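Local coordinates for putative preprotein translocase, SecG subunit (Thermus thermophilus, PDB 5AWW) that probably takes part in protein export across the cell membrane, acting at an early step of translocation as the SecG subunit of the preprotein translocase, at residues V15-Q26 against T49-G60. Residues are numbered along the deposited sequence; the frame is centred on the assembly and turned at random.
Sequences VAGLLVYLVLVQ and TGGLYRLTVILG. With OLC ((2R)-2,3-dihydroxypropyl (9Z)-octadec-9-enoate), chain N; OLC ((2R)-2,3-dihydroxypropyl (9Z)-octadec-9-enoate), chain M; OLC ((2R)-2,3-dihydroxypropyl (9Z)-octadec-9-enoate), chain L.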
# COMPACT_ATOMS: atom_id res chain seq x y z
N VAL C 15 18.48 -18.30 13.90
CA VAL C 15 18.22 -17.99 12.51
C VAL C 15 17.39 -16.72 12.41
O VAL C 15 17.63 -15.87 11.56
CB VAL C 15 17.49 -19.15 11.78
CG1 VAL C 15 17.00 -18.70 10.41
CG2 VAL C 15 18.42 -20.35 11.65
N ALA C 16 16.42 -16.59 13.32
CA ALA C 16 15.57 -15.40 13.36
C ALA C 16 16.38 -14.13 13.58
O ALA C 16 16.33 -13.20 12.78
CB ALA C 16 14.52 -15.55 14.44
N GLY C 17 17.14 -14.11 14.67
CA GLY C 17 17.94 -12.95 15.03
C GLY C 17 18.98 -12.60 13.99
O GLY C 17 19.18 -11.43 13.65
N LEU C 18 19.64 -13.63 13.46
CA LEU C 18 20.63 -13.44 12.41
C LEU C 18 19.97 -12.83 11.18
O LEU C 18 20.55 -11.96 10.52
CB LEU C 18 21.30 -14.77 12.06
CG LEU C 18 22.35 -14.75 10.94
CD1 LEU C 18 23.44 -13.74 11.25
CD2 LEU C 18 22.92 -16.14 10.76
N LEU C 19 18.76 -13.28 10.89
CA LEU C 19 18.01 -12.77 9.75
C LEU C 19 17.66 -11.30 9.95
O LEU C 19 17.76 -10.49 9.02
CB LEU C 19 16.74 -13.59 9.53
CG LEU C 19 16.14 -13.54 8.13
CD1 LEU C 19 17.15 -14.04 7.10
CD2 LEU C 19 14.87 -14.36 8.07
N VAL C 20 17.26 -10.96 11.17
CA VAL C 20 17.01 -9.57 11.54
C VAL C 20 18.24 -8.72 11.31
O VAL C 20 18.17 -7.64 10.72
CB VAL C 20 16.57 -9.44 13.01
CG1 VAL C 20 16.38 -7.97 13.38
CG2 VAL C 20 15.30 -10.23 13.26
N TYR C 21 19.39 -9.21 11.79
CA TYR C 21 20.65 -8.49 11.63
C TYR C 21 20.96 -8.26 10.16
O TYR C 21 21.26 -7.13 9.75
CB TYR C 21 21.79 -9.26 12.30
CG TYR C 21 23.13 -8.57 12.20
CD1 TYR C 21 23.50 -7.59 13.12
CD2 TYR C 21 24.03 -8.89 11.18
CE1 TYR C 21 24.73 -6.96 13.03
CE2 TYR C 21 25.26 -8.26 11.09
CZ TYR C 21 25.60 -7.29 12.01
OH TYR C 21 26.82 -6.66 11.92
N LEU C 22 20.86 -9.31 9.36
CA LEU C 22 21.15 -9.23 7.93
C LEU C 22 20.24 -8.25 7.21
O LEU C 22 20.70 -7.48 6.36
CB LEU C 22 21.04 -10.61 7.28
CG LEU C 22 22.12 -11.63 7.61
CD1 LEU C 22 21.84 -12.93 6.88
CD2 LEU C 22 23.50 -11.10 7.26
N VAL C 23 18.96 -8.27 7.54
CA VAL C 23 18.00 -7.37 6.90
C VAL C 23 18.27 -5.92 7.29
O VAL C 23 18.29 -5.03 6.43
CB VAL C 23 16.55 -7.75 7.26
CG1 VAL C 23 15.57 -6.68 6.80
CG2 VAL C 23 16.19 -9.10 6.64
N LEU C 24 18.48 -5.67 8.58
CA LEU C 24 18.77 -4.33 9.08
C LEU C 24 20.06 -3.76 8.48
O LEU C 24 20.12 -2.57 8.16
CB LEU C 24 18.86 -4.33 10.61
CG LEU C 24 17.51 -4.40 11.33
CD1 LEU C 24 17.70 -4.43 12.84
CD2 LEU C 24 16.65 -3.22 10.92
N VAL C 25 21.07 -4.61 8.33
CA VAL C 25 22.35 -4.19 7.76
C VAL C 25 22.20 -3.78 6.29
O VAL C 25 22.75 -2.76 5.87
CB VAL C 25 23.41 -5.31 7.88
CG1 VAL C 25 24.57 -5.06 6.93
CG2 VAL C 25 23.90 -5.42 9.31
N GLN C 26 21.46 -4.56 5.52
CA GLN C 26 21.24 -4.26 4.11
C GLN C 26 20.35 -3.04 3.95
O GLN C 26 19.17 -3.16 3.62
CB GLN C 26 20.63 -5.45 3.38
CG GLN C 26 21.49 -6.70 3.42
CD GLN C 26 20.95 -7.80 2.54
OE1 GLN C 26 20.54 -7.56 1.40
NE2 GLN C 26 20.95 -9.03 3.05
N THR C 49 25.69 -6.33 -2.07
CA THR C 49 25.37 -7.20 -0.94
C THR C 49 24.88 -8.55 -1.44
O THR C 49 23.87 -9.07 -0.96
CB THR C 49 24.29 -6.57 -0.02
OG1 THR C 49 24.28 -5.15 -0.18
CG2 THR C 49 24.58 -6.90 1.43
N GLY C 50 25.60 -9.12 -2.41
CA GLY C 50 25.21 -10.37 -3.03
C GLY C 50 25.34 -11.57 -2.11
O GLY C 50 24.45 -12.44 -2.09
N GLY C 51 26.44 -11.64 -1.37
CA GLY C 51 26.66 -12.71 -0.42
C GLY C 51 25.57 -12.74 0.63
O GLY C 51 25.05 -13.80 0.99
N LEU C 52 25.22 -11.56 1.13
CA LEU C 52 24.17 -11.42 2.13
C LEU C 52 22.79 -11.58 1.50
O LEU C 52 21.84 -11.95 2.18
CB LEU C 52 24.27 -10.08 2.85
CG LEU C 52 25.42 -9.84 3.83
CD1 LEU C 52 26.74 -9.60 3.12
CD2 LEU C 52 25.09 -8.69 4.77
N TYR C 53 22.68 -11.30 0.20
CA TYR C 53 21.44 -11.54 -0.53
C TYR C 53 21.13 -13.04 -0.54
O TYR C 53 20.07 -13.48 -0.08
CB TYR C 53 21.55 -11.01 -1.97
CG TYR C 53 20.37 -11.36 -2.86
CD1 TYR C 53 20.36 -12.55 -3.60
CD2 TYR C 53 19.29 -10.50 -2.99
CE1 TYR C 53 19.30 -12.87 -4.42
CE2 TYR C 53 18.22 -10.82 -3.81
CZ TYR C 53 18.23 -12.00 -4.52
OH TYR C 53 17.17 -12.31 -5.34
N ARG C 54 22.08 -13.80 -1.06
CA ARG C 54 21.96 -15.25 -1.15
C ARG C 54 21.82 -15.86 0.25
O ARG C 54 21.07 -16.82 0.45
CB ARG C 54 23.17 -15.84 -1.89
CG ARG C 54 22.89 -17.15 -2.61
CD ARG C 54 24.17 -17.73 -3.19
NE ARG C 54 25.26 -17.68 -2.22
CZ ARG C 54 25.54 -18.65 -1.35
NH1 ARG C 54 24.81 -19.75 -1.32
NH2 ARG C 54 26.55 -18.50 -0.50
N LEU C 55 22.54 -15.29 1.21
CA LEU C 55 22.48 -15.76 2.59
C LEU C 55 21.10 -15.53 3.19
O LEU C 55 20.60 -16.36 3.94
CB LEU C 55 23.55 -15.08 3.44
CG LEU C 55 23.61 -15.52 4.90
CD1 LEU C 55 23.78 -17.03 5.00
CD2 LEU C 55 24.73 -14.80 5.63
N THR C 56 20.50 -14.39 2.88
CA THR C 56 19.17 -14.08 3.39
C THR C 56 18.13 -14.99 2.76
O THR C 56 17.20 -15.41 3.43
CB THR C 56 18.77 -12.61 3.15
OG1 THR C 56 19.23 -12.19 1.86
CG2 THR C 56 19.38 -11.71 4.21
N VAL C 57 18.29 -15.28 1.47
CA VAL C 57 17.36 -16.21 0.83
C VAL C 57 17.44 -17.58 1.48
O VAL C 57 16.41 -18.17 1.88
CB VAL C 57 17.63 -16.35 -0.68
CG1 VAL C 57 16.74 -17.42 -1.28
CG2 VAL C 57 17.40 -15.02 -1.38
N ILE C 58 18.66 -18.08 1.62
CA ILE C 58 18.90 -19.37 2.26
C ILE C 58 18.34 -19.42 3.68
O ILE C 58 17.68 -20.39 4.05
CB ILE C 58 20.41 -19.70 2.30
CG1 ILE C 58 20.92 -19.95 0.88
CG2 ILE C 58 20.67 -20.90 3.18
CD1 ILE C 58 22.38 -20.30 0.82
N LEU C 59 18.59 -18.37 4.45
CA LEU C 59 18.14 -18.32 5.83
C LEU C 59 16.63 -18.14 5.93
O LEU C 59 16.01 -18.47 6.94
CB LEU C 59 18.85 -17.21 6.59
CG LEU C 59 20.31 -17.49 6.95
CD1 LEU C 59 20.91 -16.32 7.70
CD2 LEU C 59 20.42 -18.77 7.76
N GLY C 60 16.04 -17.60 4.87
CA GLY C 60 14.60 -17.46 4.79
C GLY C 60 14.00 -18.84 4.62
O GLY C 60 13.03 -19.20 5.30
C18 OLC N . 30.08 -9.18 11.99
C10 OLC N . 22.29 -13.23 16.79
C17 OLC N . 28.87 -10.08 11.90
C11 OLC N . 22.79 -12.78 15.44
C16 OLC N . 28.17 -10.21 13.25
C12 OLC N . 24.06 -11.95 15.60
C15 OLC N . 26.87 -10.99 13.12
C13 OLC N . 24.73 -11.69 14.26
C14 OLC N . 26.08 -11.00 14.43
C10 OLC M . 20.60 -24.34 0.77
C9 OLC M . 21.47 -24.84 -0.11
C17 OLC M . 16.02 -28.03 7.01
C11 OLC M . 19.23 -24.95 0.99
C8 OLC M . 22.81 -24.15 -0.24
C16 OLC M . 16.25 -26.73 6.26
C12 OLC M . 18.88 -24.92 2.48
C7 OLC M . 23.95 -25.17 -0.33
C15 OLC M . 16.65 -27.00 4.81
C13 OLC M . 17.81 -25.95 2.82
C6 OLC M . 25.25 -24.51 0.12
C14 OLC M . 17.25 -25.73 4.22
C5 OLC M . 25.64 -23.33 -0.77
C4 OLC M . 26.78 -22.52 -0.15
C3 OLC M . 27.47 -21.56 -1.13
C18 OLC L . 9.73 -20.53 1.80
C10 OLC L . 12.53 -14.02 -2.21
C9 OLC L . 13.24 -13.58 -3.25
C17 OLC L . 8.97 -19.28 2.19
C11 OLC L . 12.91 -15.30 -1.49
C8 OLC L . 14.44 -14.35 -3.73
C16 OLC L . 9.43 -18.08 1.36
C12 OLC L . 13.13 -15.02 -0.00
C7 OLC L . 14.43 -14.46 -5.25
C15 OLC L . 10.92 -17.82 1.52
C13 OLC L . 12.80 -16.26 0.84
C6 OLC L . 15.65 -15.23 -5.76
C14 OLC L . 11.33 -16.63 0.66
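Leu22 and Leu59 both carry CG anti to their carbonyl carbon (chi1 near -70° in both), a turn that brings their CD1 methyls to 3.6 Å from each other, the side chains crossing at about a right angle. Each is a knob in a hole of the other helix: Leu22 sits among Leu52, Leu55, Thr56 and Leu59, with its CD2 3.8 Å from Leu52 CD2, while Leu59 sits among Val15, Leu18, Leu19 and Leu22. Leu19 slides past Leu59 in the opposite direction, bringing its CD1 to 3.6 Å from Leu59 CB. The axes of 15-25 and 50-60 run antiparallel at 150° and approach to 10.3 Å, as befits the SecG helical hairpin, whose two predicted transmembrane helices are joined by a long non-helical linker. Toward that linker a single weak polar link joins the apolar packing. The extended Gln26 chain passes Thr49 CG2, which lies 3.7 Å from Gln26 CG, and Gln26 NE2 gives Leu52 O a weak, bent hydrogen bond (3.2 Å, 124° at the hydrogen); Gln26 OE1 instead hydrogen-bonds an aromatic side chain of another protein chain. On the lipid side, the Tyr21 ring lies between Val25 CG2 on one face and, on the other, the oleoyl tail of the chain N monoolein, whose C15 is 3.8 Å from Tyr21 CE2. With an alanine here, both Val25 CG2 and this tail would probably lose the flat surface they pack against.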